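Local coordinates for protein methylmalonyl-CoA carboxyltransferase 12S subunit (Propionibacterium freudenreichii, PDB 1ON3) that transfers the carboxyl group of methylmalonyl-CoA to the biotin of the 1.3S subunit, as the hexameric core of the transcarboxylase complex, at residues V317-A321 with F353-C357; S347-A351 with H387-M391. One frame throughout, in Å; residues are numbered along the deposited sequence.

Interaction 1. Residues V317-A321 with F353-C357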
loop_
_atom_site.group_PDB
_atom_site.type_symbol
_atom_site.label_atom_id
_atom_site.label_comp_id
_atom_site.label_asym_id
_atom_site.label_seq_id
_atom_site.Cartn_x
_atom_site.Cartn_y
_atom_site.Cartn_z
ATOM N N VAL E 317 21.919 32.631 -7.827
ATOM C CA VAL E 317 22.080 32.448 -6.390
ATOM C C VAL E 317 21.178 31.331 -5.862
ATOM O O VAL E 317 20.022 31.242 -6.252
ATOM C CB VAL E 317 21.712 33.755 -5.630
ATOM C CG1 VAL E 317 21.645 33.501 -4.140
ATOM C CG2 VAL E 317 22.735 34.849 -5.932
ATOM N N THR E 318 21.722 30.477 -4.993
ATOM C CA THR E 318 20.945 29.403 -4.353
ATOM C C THR E 318 21.309 29.560 -2.882
ATOM O O THR E 318 22.496 29.557 -2.525
ATOM C CB THR E 318 21.352 27.980 -4.827
ATOM O OG1 THR E 318 22.783 27.832 -4.775
ATOM C CG2 THR E 318 20.831 27.718 -6.242
ATOM N N ALA E 319 20.303 29.717 -2.027
ATOM C CA ALA E 319 20.574 29.906 -0.610
ATOM C C ALA E 319 19.468 29.394 0.301
ATOM O O ALA E 319 18.293 29.426 -0.047
ATOM C CB ALA E 319 20.806 31.398 -0.327
ATOM N N PHE E 320 19.859 28.923 1.475
ATOM C CA PHE E 320 18.885 28.475 2.456
ATOM C C PHE E 320 18.554 29.693 3.323
ATOM O O PHE E 320 19.432 30.504 3.640
ATOM C CB PHE E 320 19.466 27.383 3.356
ATOM C CG PHE E 320 19.530 26.030 2.715
ATOM C CD1 PHE E 320 20.747 25.371 2.569
ATOM C CD2 PHE E 320 18.370 25.390 2.291
ATOM C CE1 PHE E 320 20.801 24.080 2.011
ATOM C CE2 PHE E 320 18.413 24.114 1.736
ATOM C CZ PHE E 320 19.625 23.455 1.596
ATOM N N ALA E 321 17.292 29.816 3.714
ATOM C CA ALA E 321 16.878 30.915 4.564
ATOM C C ALA E 321 15.628 30.480 5.278
ATOM O O ALA E 321 15.217 29.320 5.186
ATOM C CB ALA E 321 16.592 32.147 3.731
ATOM N N PHE E 353 20.216 21.941 -6.306
ATOM C CA PHE E 353 19.608 22.559 -5.126
ATOM C C PHE E 353 18.117 22.243 -5.080
ATOM O O PHE E 353 17.586 21.871 -4.032
ATOM C CB PHE E 353 19.825 24.078 -5.159
ATOM C CG PHE E 353 19.411 24.792 -3.895
ATOM C CD1 PHE E 353 20.117 24.604 -2.707
ATOM C CD2 PHE E 353 18.341 25.694 -3.902
ATOM C CE1 PHE E 353 19.771 25.311 -1.539
ATOM C CE2 PHE E 353 17.987 26.405 -2.735
ATOM C CZ PHE E 353 18.705 26.212 -1.558
ATOM N N VAL E 354 17.439 22.400 -6.215
ATOM C CA VAL E 354 16.010 22.113 -6.299
ATOM C C VAL E 354 15.721 20.644 -5.952
ATOM O O VAL E 354 14.824 20.366 -5.166
ATOM C CB VAL E 354 15.458 22.426 -7.712
ATOM C CG1 VAL E 354 14.059 21.815 -7.897
ATOM C CG2 VAL E 354 15.406 23.951 -7.928
ATOM N N ASN E 355 16.477 19.702 -6.516
ATOM C CA ASN E 355 16.236 18.284 -6.199
ATOM C C ASN E 355 16.467 18.002 -4.722
ATOM O O ASN E 355 15.710 17.247 -4.104
ATOM C CB ASN E 355 17.139 17.357 -7.022
ATOM C CG ASN E 355 16.777 17.348 -8.492
ATOM O OD1 ASN E 355 15.601 17.467 -8.850
ATOM N ND2 ASN E 355 17.782 17.185 -9.354
ATOM N N PHE E 356 17.497 18.609 -4.143
ATOM C CA PHE E 356 17.761 18.376 -2.726
ATOM C C PHE E 356 16.610 18.884 -1.846
ATOM O O PHE E 356 16.117 18.166 -0.977
ATOM C CB PHE E 356 19.048 19.069 -2.269
ATOM C CG PHE E 356 19.302 18.912 -0.803
ATOM C CD1 PHE E 356 19.840 17.722 -0.304
ATOM C CD2 PHE E 356 18.873 19.892 0.096
ATOM C CE1 PHE E 356 19.936 17.508 1.076
ATOM C CE2 PHE E 356 18.961 19.686 1.465
ATOM C CZ PHE E 356 19.492 18.488 1.956
ATOM N N CYS E 357 16.207 20.134 -2.064
ATOM C CA CYS E 357 15.127 20.726 -1.280
ATOM C C CYS E 357 13.882 19.878 -1.411
ATOM O O CYS E 357 13.210 19.608 -0.414
ATOM C CB CYS E 357 14.844 22.168 -1.726
ATOM S SG CYS E 357 16.137 23.350 -1.224
#
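Here a helix packs on the mixed beta-sheet of the C-terminal half of the subunit, in the crotonase-like fold of carboxyltransferases. Segment 317-321 lies on strand 316-323, which hydrogen-bonds to strands 305-308 and 326-333. Segment 353-357 lies on helix 344-359. The axes of the two segments run roughly parallel, at 24°, and come within 10.4 Å. Large side chains fill a gap of this size, and no hydrogen bond crosses it. Phe353 has the largest buried area. Its CA-to-CB bond points toward the strand, and its t rotamer carries the ring to the sheet. Thr318 sits over one face of that ring: Thr318 CB lies 4.0 Å from the centroid of the Phe353 ring, a CH-pi contact. The hydroxyl of Thr318 makes a weak hydrogen bond to Val308 O on the neighbouring strand. Further along, the edge of Phe353 meets the face of Phe320 in an edge-to-face pair. The Phe353 and Phe320 centroids are 5.0 Å apart and the planes lie at 53°. The CA-to-CB bond of Phe320 points sideways to the helix, but its ring reaches the next turn. Phe320 CZ is 3.8 Å from Phe356 CE2. Phe356 in turn packs edge-to-face with Phe191, in the N-terminal half of the chain. Cys357 adds an oblique sulfur-aromatic contact, with its SG 3.8 Å from Phe320 CE2.

Interaction 2. Residues S347-A351 with H387-M391. With CD (cadmium ion), chain K.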
loop_
_atom_site.group_PDB
_atom_site.type_symbol
_atom_site.label_atom_id
_atom_site.label_comp_id
_atom_site.label_asym_id
_atom_site.label_seq_id
_atom_site.Cartn_x
_atom_site.Cartn_y
_atom_site.Cartn_z
ATOM N N SER E 347 22.653 26.156 -14.495
ATOM C CA SER E 347 21.576 25.158 -14.607
ATOM C C SER E 347 21.832 23.985 -13.650
ATOM O O SER E 347 20.902 23.496 -12.988
ATOM C CB SER E 347 21.481 24.634 -16.048
ATOM O OG SER E 347 21.082 25.672 -16.935
ATOM N N ASP E 348 23.086 23.526 -13.596
ATOM C CA ASP E 348 23.467 22.432 -12.701
ATOM C C ASP E 348 23.295 22.877 -11.246
ATOM O O ASP E 348 22.745 22.146 -10.414
ATOM C CB ASP E 348 24.939 22.033 -12.885
ATOM C CG ASP E 348 25.186 21.144 -14.095
ATOM O OD1 ASP E 348 24.281 20.413 -14.529
ATOM O OD2 ASP E 348 26.330 21.149 -14.587
ATOM N N LYS E 349 23.805 24.070 -10.945
ATOM C CA LYS E 349 23.734 24.649 -9.597
ATOM C C LYS E 349 22.291 24.719 -9.113
ATOM O O LYS E 349 21.971 24.331 -7.986
ATOM C CB LYS E 349 24.340 26.058 -9.599
ATOM C CG LYS E 349 24.299 26.776 -8.252
ATOM C CD LYS E 349 24.964 28.148 -8.355
ATOM C CE LYS E 349 24.965 28.909 -7.038
ATOM N NZ LYS E 349 25.767 30.187 -7.118
ATOM N N ALA E 350 21.413 25.205 -9.978
ATOM C CA ALA E 350 20.002 25.329 -9.627
ATOM C C ALA E 350 19.313 23.977 -9.471
ATOM O O ALA E 350 18.650 23.715 -8.460
ATOM C CB ALA E 350 19.274 26.173 -10.686
ATOM N N ALA E 351 19.476 23.119 -10.468
ATOM C CA ALA E 351 18.834 21.801 -10.467
ATOM C C ALA E 351 19.184 20.943 -9.255
ATOM O O ALA E 351 18.301 20.324 -8.659
ATOM C CB ALA E 351 19.180 21.048 -11.766
ATOM N N HIS E 387 21.741 20.415 -20.192
ATOM C CA HIS E 387 21.968 20.947 -18.848
ATOM C C HIS E 387 20.787 21.830 -18.413
ATOM O O HIS E 387 20.275 21.696 -17.306
ATOM C CB HIS E 387 23.277 21.750 -18.764
ATOM C CG HIS E 387 24.516 20.902 -18.772
ATOM N ND1 HIS E 387 25.040 20.358 -19.925
ATOM C CD2 HIS E 387 25.336 20.511 -17.766
ATOM C CE1 HIS E 387 26.130 19.669 -19.629
ATOM N NE2 HIS E 387 26.331 19.745 -18.325
ATOM N N GLY E 388 20.351 22.718 -19.298
ATOM C CA GLY E 388 19.233 23.589 -18.982
ATOM C C GLY E 388 17.996 22.764 -18.683
ATOM O O GLY E 388 17.184 23.127 -17.831
ATOM N N ALA E 389 17.868 21.632 -19.370
ATOM C CA ALA E 389 16.721 20.747 -19.172
ATOM C C ALA E 389 16.630 20.247 -17.720
ATOM O O ALA E 389 15.552 19.863 -17.255
ATOM C CB ALA E 389 16.807 19.558 -20.120
ATOM N N LYS E 390 17.760 20.242 -17.016
ATOM C CA LYS E 390 17.782 19.796 -15.629
ATOM C C LYS E 390 16.925 20.686 -14.741
ATOM O O LYS E 390 16.317 20.210 -13.798
ATOM C CB LYS E 390 19.208 19.783 -15.093
ATOM C CG LYS E 390 20.099 18.764 -15.783
ATOM C CD LYS E 390 21.528 18.810 -15.261
ATOM C CE LYS E 390 22.413 17.852 -16.081
ATOM N NZ LYS E 390 23.838 17.856 -15.615
ATOM N N MET E 391 16.893 21.985 -15.022
ATOM C CA MET E 391 16.068 22.886 -14.211
ATOM C C MET E 391 14.587 22.600 -14.451
ATOM O O MET E 391 13.795 22.531 -13.509
ATOM C CB MET E 391 16.376 24.347 -14.552
ATOM C CG MET E 391 17.734 24.800 -14.055
ATOM S SD MET E 391 18.091 26.516 -14.456
ATOM C CE MET E 391 16.968 27.392 -13.348
HETATM CD CD CD K . 28.043 18.444 -17.437
HETATM O O HOH W 1 26.935 18.845 -15.516
HETATM O O HOH W 2 29.637 20.198 -17.067
HETATM O O HOH W 3 29.268 18.284 -19.497
HETATM O O HOH W 4 26.702 16.564 -17.911
#
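Ser347 points its CB toward helix 384-397 and packs against backbone. Its CB is 3.4 Å from His387 O, and its OG is 3.5 Å from Gly388 CA. Ser347 OG also hydrogen-bonds to Asp343 O, four residues back, just before helix 344-359. Asp348 carries the polar part of the contact. Its OD1 forms a salt bridge with Lys390 NZ at 2.8 Å, and the extended lysine chain brings the amine there. Lys390 NZ also donates to the C-terminal Cys523 O. Water 1 donates a hydrogen bond to Asp348 OD2 at 2.6 Å. The same water binds the cadmium ion at 2.2 Å. His387 NE2 binds the cadmium ion at 2.3 Å. His387 NE2 of a second subunit is also a ligand, so the ion bridges two chains. Arg386 of that subunit forms a salt bridge with Asp348. The two helices belong to successive beta-alpha units of the C-terminal crotonase-like half. The axes of segments 347-351 and 387-391 cross at 26° and come within 7.9 Å. On segment 347-351, two alanines complete the contact. Ala350 CB touches Met391 CE at 3.7 Å. Ala351 CB packs on Lys390 CB at 3.6 Å.

In the fold
Helix 344-359 is shared by both contacts. Its later turns pack on the sheet in interaction 1, and its earlier turns pack on helix 384-397 in interaction 2. The centres are 12 Å apart. They meet where Thr318 OG1 lies 3.3 Å from Lys349 CE, and Lys349 NZ goes on to hydrogen-bond to Leu316 O. Helix 344-359 thus touches both strand 316-323 and helix 384-397. Both contacts also touch the second subunit: Phe356 packs on its Asn520, while interaction 2 shares the cadmium ion with it. In interaction 2, the nearest atoms of Gly388 and a bound methylmalonyl-CoA are about 11 Å apart, but neither contact supplies residues to the ligand pockets.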